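Local coordinates for fructooligosaccharide ABC transporter substrate-binding protein FusA (Streptococcus pneumoniae, PDB 5G5Y) that captures short- and long-chain fructooligosaccharides, preferring tetrasaccharides and larger, as the solute-binding subunit of the FusABC-MsmK import complex, at residues A[119-124]-A[337-342]; A[220-225]-A[464-469]. All coordinates share one frame; numbering follows the deposited sequence.

Interaction 1 (A[119-124]-A[337-342]); sequences FPWIEE and QNNWGT. With ZN (zinc ion), chain J.
Side chains of Trp-121 and Glu-123 share one amide, that of Asn-339, in a polar contact between strand 121-123 and the last turn of helix 332-340. Strand 121-123 is the middle strand of a small mixed sheet, between strands 305-306 and 384-386, and the contact lies in the sugar-binding region of this solute-binding protein: Glu-123 and Trp-340 both bind substrate, and Lys-309 and Arg-375 of the same site lie close by. Asn-339 spends both ends of its amide. Asn-339 OD1 accepts from Trp-121 NE1 at 2.9 Å; the bond leaves the indole almost in the ring plane but reaches the oxygen from above the carbonyl plane, 39° out of it. Asn-339 ND2 gives Glu-123 OE2 a nearly straight bond of 2.7 Å, which the carboxylate takes on its anti lone pair. The two planes stand 75° apart, so the amide meets the carboxylate steeply turned. Glu-123 gets there with CG anti to the backbone N (chi1 -174°) and an extended chain, while its CB lies over one face of the Trp-121 ring, toward the rim. A water, 3.0 Å from Glu-123 OE2 and 2.8 Å from Trp-340 NE1, joins the carboxylate to the second indole. On the next residue, Glu-124 OE1 binds a zinc ion at 2.1 Å, beside Asp-127. Because OD1 and ND2 are bound on different partners, the amide cannot flip without losing both bonds, and OE2, gripped by an amide and a water, is held in a defined place within the substrate site.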
loop_
_atom_site.group_PDB
_atom_site.type_symbol
_atom_site.label_atom_id
_atom_site.label_comp_id
_atom_site.label_asym_id
_atom_site.label_seq_id
_atom_site.Cartn_x
_atom_site.Cartn_y
_atom_site.Cartn_z
ATOM N N PHE A 119 4.901 -1.036 -18.218
ATOM C CA PHE A 119 3.643 -1.740 -18.035
ATOM C C PHE A 119 3.399 -2.002 -16.543
ATOM O O PHE A 119 4.284 -2.509 -15.852
ATOM C CB PHE A 119 3.675 -3.059 -18.788
ATOM C CG PHE A 119 3.860 -2.900 -20.269
ATOM C CD1 PHE A 119 2.765 -2.700 -21.093
ATOM C CD2 PHE A 119 5.109 -2.948 -20.847
ATOM C CE1 PHE A 119 2.912 -2.547 -22.469
ATOM C CE2 PHE A 119 5.263 -2.814 -22.240
ATOM C CZ PHE A 119 4.168 -2.618 -23.038
ATOM N N PRO A 120 2.177 -1.701 -16.054
ATOM C CA PRO A 120 1.948 -1.664 -14.641
ATOM C C PRO A 120 1.544 -3.004 -14.033
ATOM O O PRO A 120 1.137 -3.967 -14.737
ATOM C CB PRO A 120 0.784 -0.681 -14.505
ATOM C CG PRO A 120 0.007 -0.921 -15.731
ATOM C CD PRO A 120 1.049 -1.085 -16.792
ATOM N N TRP A 121 1.726 -3.053 -12.729
ATOM C CA TRP A 121 1.017 -3.999 -11.845
ATOM C C TRP A 121 -0.214 -3.282 -11.293
ATOM O O TRP A 121 -0.092 -2.198 -10.702
ATOM C CB TRP A 121 1.937 -4.453 -10.711
ATOM C CG TRP A 121 1.301 -5.203 -9.569
ATOM C CD1 TRP A 121 1.042 -6.548 -9.515
ATOM C CD2 TRP A 121 0.942 -4.668 -8.279
ATOM N NE1 TRP A 121 0.527 -6.875 -8.272
ATOM C CE2 TRP A 121 0.477 -5.745 -7.495
ATOM C CE3 TRP A 121 1.013 -3.391 -7.702
ATOM C CZ2 TRP A 121 0.043 -5.576 -6.187
ATOM C CZ3 TRP A 121 0.576 -3.222 -6.402
ATOM C CH2 TRP A 121 0.072 -4.298 -5.668
ATOM N N ILE A 122 -1.380 -3.908 -11.459
ATOM C CA ILE A 122 -2.638 -3.431 -10.927
ATOM C C ILE A 122 -3.257 -4.557 -10.095
ATOM O O ILE A 122 -3.489 -5.667 -10.608
ATOM C CB ILE A 122 -3.622 -3.025 -12.051
ATOM C CG1 ILE A 122 -3.079 -1.845 -12.898
ATOM C CG2 ILE A 122 -4.963 -2.644 -11.452
ATOM C CD1 ILE A 122 -3.729 -1.689 -14.268
ATOM N N GLU A 123 -3.536 -4.265 -8.830
ATOM C CA GLU A 123 -4.227 -5.208 -7.939
ATOM C C GLU A 123 -5.314 -4.481 -7.182
ATOM O O GLU A 123 -5.043 -3.815 -6.153
ATOM C CB GLU A 123 -3.255 -5.861 -6.960
ATOM C CG GLU A 123 -3.823 -6.963 -6.079
ATOM C CD GLU A 123 -2.867 -7.367 -4.951
ATOM O OE1 GLU A 123 -2.814 -6.647 -3.922
ATOM O OE2 GLU A 123 -2.133 -8.378 -5.081
ATOM N N GLU A 124 -6.553 -4.614 -7.645
ATOM C CA GLU A 124 -7.692 -4.023 -6.935
ATOM C C GLU A 124 -8.235 -5.025 -5.918
ATOM O O GLU A 124 -8.558 -6.163 -6.275
ATOM C CB GLU A 124 -8.778 -3.634 -7.924
ATOM C CG GLU A 124 -8.285 -2.576 -8.908
ATOM C CD GLU A 124 -9.418 -2.053 -9.780
ATOM O OE1 GLU A 124 -10.479 -2.725 -9.795
ATOM O OE2 GLU A 124 -9.234 -0.995 -10.434
ATOM N N GLN A 337 -2.897 -15.728 -11.600
ATOM C CA GLN A 337 -1.845 -16.708 -11.269
ATOM C C GLN A 337 -0.477 -16.056 -11.163
ATOM O O GLN A 337 0.284 -16.327 -10.204
ATOM C CB GLN A 337 -1.800 -17.806 -12.322
ATOM C CG GLN A 337 -3.029 -18.666 -12.364
ATOM C CD GLN A 337 -2.972 -19.626 -13.523
ATOM O OE1 GLN A 337 -2.280 -20.620 -13.442
ATOM N NE2 GLN A 337 -3.697 -19.320 -14.610
ATOM N N ASN A 338 -0.159 -15.152 -12.093
ATOM C CA ASN A 338 1.151 -14.494 -12.038
ATOM C C ASN A 338 1.373 -13.775 -10.707
ATOM O O ASN A 338 2.479 -13.775 -10.159
ATOM C CB ASN A 338 1.345 -13.513 -13.194
ATOM C CG ASN A 338 1.497 -14.215 -14.539
ATOM O OD1 ASN A 338 1.439 -15.448 -14.635
ATOM N ND2 ASN A 338 1.651 -13.422 -15.590
ATOM N N ASN A 339 0.299 -13.207 -10.189
ATOM C CA ASN A 339 0.331 -12.452 -8.943
ATOM C C ASN A 339 0.445 -13.378 -7.721
ATOM O O ASN A 339 1.131 -13.048 -6.766
ATOM C CB ASN A 339 -0.951 -11.630 -8.816
ATOM C CG ASN A 339 -0.854 -10.509 -7.768
ATOM O OD1 ASN A 339 0.094 -9.736 -7.764
ATOM N ND2 ASN A 339 -1.856 -10.403 -6.913
ATOM N N TRP A 340 -0.297 -14.483 -7.731
ATOM C CA TRP A 340 -0.548 -15.245 -6.503
ATOM C C TRP A 340 -0.101 -16.711 -6.462
ATOM O O TRP A 340 0.037 -17.252 -5.357
ATOM C CB TRP A 340 -2.036 -15.164 -6.120
ATOM C CG TRP A 340 -2.457 -13.913 -5.440
ATOM C CD1 TRP A 340 -1.770 -13.227 -4.454
ATOM C CD2 TRP A 340 -3.698 -13.217 -5.608
ATOM N NE1 TRP A 340 -2.503 -12.116 -4.037
ATOM C CE2 TRP A 340 -3.690 -12.094 -4.716
ATOM C CE3 TRP A 340 -4.802 -13.400 -6.433
ATOM C CZ2 TRP A 340 -4.735 -11.162 -4.667
ATOM C CZ3 TRP A 340 -5.861 -12.482 -6.345
ATOM C CH2 TRP A 340 -5.809 -11.388 -5.473
ATOM N N GLY A 341 0.037 -17.365 -7.618
ATOM C CA GLY A 341 0.395 -18.782 -7.671
ATOM C C GLY A 341 -0.400 -19.546 -8.690
ATOM O O GLY A 341 -1.049 -18.956 -9.542
ATOM N N THR A 342 -0.374 -20.874 -8.616
ATOM C CA THR A 342 -1.037 -21.646 -9.645
ATOM C C THR A 342 -1.754 -22.903 -9.093
ATOM O O THR A 342 -1.927 -23.042 -7.901
ATOM C CB THR A 342 -0.052 -21.918 -10.812
ATOM O OG1 THR A 342 -0.758 -22.458 -11.935
ATOM C CG2 THR A 342 1.094 -22.866 -10.377
HETATM ZN ZN ZN J . -12.328 -1.758 -10.239
HETATM O O HOH W 1 -1.997 -9.798 -2.481
HETATM O O HOH W 2 -13.473 -3.402 -11.416
#

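Interaction 2 (A[220-225]-A[464-469]); sequences FTADND and DDYKKE. With CA (calcium ion), chain D.
Tyr-466 and Lys-467, neighbours on helix 459-472, reach to the calcium-binding loop that joins strand 218-220 to helix 225-239. The tyrosine comes edge-on: CG lies anti to the backbone N (chi1 154°), which sends the ring out to the loop, and Ala-222 O sits at the ring edge in its plane. Tyr-466 OH donates to Ala-222 O at 2.7 Å, tilted 28° from the carbonyl plane, while Ala-222 CB also lies against Tyr-466 OH. The Tyr-466 ring also meets Trp-453 edge-to-face. Lys-467 runs alongside Asp-223 instead, its CD 4.1 Å from Asp-223 CB; a bend at the CG-CD bond carries the chain on past the loop backbone. Asp-223 thus shows its CB to the lysine and its carboxylate to the metal, with CG between backbone N and carbonyl carbon (chi1 69°). Asp-223 OD1 binds the calcium ion at 2.5 Å, together with Phe-220 O, Asn-224 OD1, Asp-219 and three waters. Lys-467 NZ and Asp-223 OD2, 6.5 Å apart, make no salt bridge. The helix therefore meets the metal loop through a phenol and a lysine chain and contributes no ligand. One water completes the contact, accepting from Lys-467 NZ and donating to both Asp-223 O and Asp-225 OD1, the latter at 2.6 Å.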
loop_
_atom_site.group_PDB
_atom_site.type_symbol
_atom_site.label_atom_id
_atom_site.label_comp_id
_atom_site.label_asym_id
_atom_site.label_seq_id
_atom_site.Cartn_x
_atom_site.Cartn_y
_atom_site.Cartn_z
ATOM N N PHE A 220 -3.007 20.077 2.769
ATOM C CA PHE A 220 -1.920 19.565 3.613
ATOM C C PHE A 220 -2.466 19.418 5.021
ATOM O O PHE A 220 -2.965 20.380 5.592
ATOM C CB PHE A 220 -0.713 20.485 3.580
ATOM C CG PHE A 220 0.496 19.920 4.242
ATOM C CD1 PHE A 220 1.231 18.944 3.618
ATOM C CD2 PHE A 220 0.917 20.408 5.486
ATOM C CE1 PHE A 220 2.381 18.444 4.207
ATOM C CE2 PHE A 220 2.060 19.886 6.090
ATOM C CZ PHE A 220 2.777 18.913 5.430
ATOM N N THR A 221 -2.462 18.212 5.559
ATOM C CA THR A 221 -3.175 17.966 6.795
ATOM C C THR A 221 -2.432 18.457 8.033
ATOM O O THR A 221 -3.041 18.751 9.049
ATOM C CB THR A 221 -3.464 16.477 6.959
ATOM O OG1 THR A 221 -2.237 15.773 6.854
ATOM C CG2 THR A 221 -4.434 15.990 5.885
ATOM N N ALA A 222 -1.114 18.545 7.954
ATOM C CA ALA A 222 -0.337 18.807 9.136
ATOM C C ALA A 222 -0.105 20.296 9.484
ATOM O O ALA A 222 0.662 20.579 10.392
ATOM C CB ALA A 222 0.964 18.043 9.048
ATOM N N ASP A 223 -0.778 21.226 8.811
ATOM C CA ASP A 223 -0.864 22.633 9.278
ATOM C C ASP A 223 -2.307 23.084 9.582
ATOM O O ASP A 223 -2.554 24.269 9.673
ATOM C CB ASP A 223 -0.214 23.566 8.255
ATOM C CG ASP A 223 -1.009 23.670 6.952
ATOM O OD1 ASP A 223 -1.954 22.842 6.759
ATOM O OD2 ASP A 223 -0.673 24.578 6.154
ATOM N N ASN A 224 -3.245 22.135 9.732
ATOM C CA ASN A 224 -4.653 22.454 9.991
ATOM C C ASN A 224 -4.876 22.603 11.515
ATOM O O ASN A 224 -4.283 21.872 12.302
ATOM C CB ASN A 224 -5.554 21.307 9.507
ATOM C CG ASN A 224 -5.626 21.205 7.996
ATOM O OD1 ASN A 224 -5.351 22.183 7.252
ATOM N ND2 ASN A 224 -6.052 20.053 7.519
ATOM N N ASP A 225 -5.757 23.510 11.909
ATOM C CA ASP A 225 -6.200 23.581 13.316
ATOM C C ASP A 225 -6.674 22.217 13.825
ATOM O O ASP A 225 -6.492 21.901 14.995
ATOM C CB ASP A 225 -7.321 24.589 13.469
ATOM C CG ASP A 225 -6.859 26.025 13.230
ATOM O OD1 ASP A 225 -5.629 26.271 13.102
ATOM O OD2 ASP A 225 -7.745 26.903 13.200
ATOM N N ASP A 464 2.368 28.497 15.626
ATOM C CA ASP A 464 2.526 29.523 14.574
ATOM C C ASP A 464 3.934 29.502 13.971
ATOM O O ASP A 464 4.081 29.533 12.730
ATOM C CB ASP A 464 2.137 30.934 15.064
ATOM C CG ASP A 464 0.630 31.152 15.128
ATOM O OD1 ASP A 464 -0.167 30.283 14.685
ATOM O OD2 ASP A 464 0.223 32.227 15.624
ATOM N N ASP A 465 4.965 29.369 14.804
ATOM C CA ASP A 465 6.338 29.296 14.249
ATOM C C ASP A 465 6.581 28.011 13.439
ATOM O O ASP A 465 7.370 27.988 12.495
ATOM C CB ASP A 465 7.416 29.369 15.329
ATOM C CG ASP A 465 7.620 30.784 15.882
ATOM O OD1 ASP A 465 7.109 31.752 15.322
ATOM O OD2 ASP A 465 8.318 30.912 16.902
ATOM N N TYR A 466 5.939 26.926 13.857
ATOM C CA TYR A 466 6.036 25.662 13.134
ATOM C C TYR A 466 5.494 25.800 11.732
ATOM O O TYR A 466 6.128 25.356 10.801
ATOM C CB TYR A 466 5.303 24.573 13.901
ATOM C CG TYR A 466 4.750 23.377 13.133
ATOM C CD1 TYR A 466 5.550 22.267 12.868
ATOM C CD2 TYR A 466 3.396 23.316 12.784
ATOM C CE1 TYR A 466 5.044 21.127 12.217
ATOM C CE2 TYR A 466 2.877 22.193 12.145
ATOM C CZ TYR A 466 3.696 21.101 11.869
ATOM O OH TYR A 466 3.181 19.990 11.292
ATOM N N LYS A 467 4.324 26.410 11.591
ATOM C CA LYS A 467 3.773 26.648 10.260
ATOM C C LYS A 467 4.693 27.537 9.411
ATOM O O LYS A 467 4.893 27.256 8.237
ATOM C CB LYS A 467 2.377 27.250 10.337
ATOM C CG LYS A 467 1.354 26.269 10.879
ATOM C CD LYS A 467 -0.075 26.779 10.723
ATOM C CE LYS A 467 -0.376 28.019 11.557
ATOM N NZ LYS A 467 -1.746 28.479 11.219
ATOM N N LYS A 468 5.316 28.541 10.026
ATOM C CA LYS A 468 6.312 29.353 9.326
ATOM C C LYS A 468 7.520 28.535 8.841
ATOM O O LYS A 468 8.063 28.775 7.755
ATOM C CB LYS A 468 6.820 30.496 10.239
ATOM C CG LYS A 468 5.778 31.552 10.557
ATOM C CD LYS A 468 6.426 32.646 11.414
ATOM C CE LYS A 468 5.424 33.607 12.034
ATOM N NZ LYS A 468 4.317 33.911 11.096
ATOM N N GLU A 469 7.953 27.590 9.665
ATOM C CA GLU A 469 9.068 26.717 9.336
ATOM C C GLU A 469 8.708 25.814 8.127
ATOM O O GLU A 469 9.508 25.617 7.236
ATOM C CB GLU A 469 9.429 25.872 10.557
ATOM C CG GLU A 469 10.846 25.511 10.636
ATOM C CD GLU A 469 11.786 26.723 10.744
ATOM O OE1 GLU A 469 11.454 27.814 11.236
ATOM O OE2 GLU A 469 12.908 26.494 10.390
HETATM CA CA CA D . -4.001 22.515 5.420
HETATM O O HOH W 3 -3.067 23.014 3.062
HETATM O O HOH W 4 -3.466 26.153 11.662
HETATM O O HOH W 5 -5.869 23.797 4.901
HETATM O O HOH W 6 -4.149 24.988 5.549
#

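Interactions 1 and 2 lie on opposite sides of the centre of the chain, with their own centres about 40 Å apart and their nearest atoms about 23 Å apart, and they share no helix or strand. Along the chain their segments alternate: 119-124, 220-225, 337-342, then 464-469. The polypeptide therefore passes from the sugar-binding region to the calcium loop, returns, and finishes among the C-terminal helices 429-455, 459-472 and 475-492 that pack around that loop. Interaction 1 belongs to the substrate site, whereas interaction 2 ties a metal-bound loop to the C-terminal helices, so the substrate site and this calcium site are well separated in FusA.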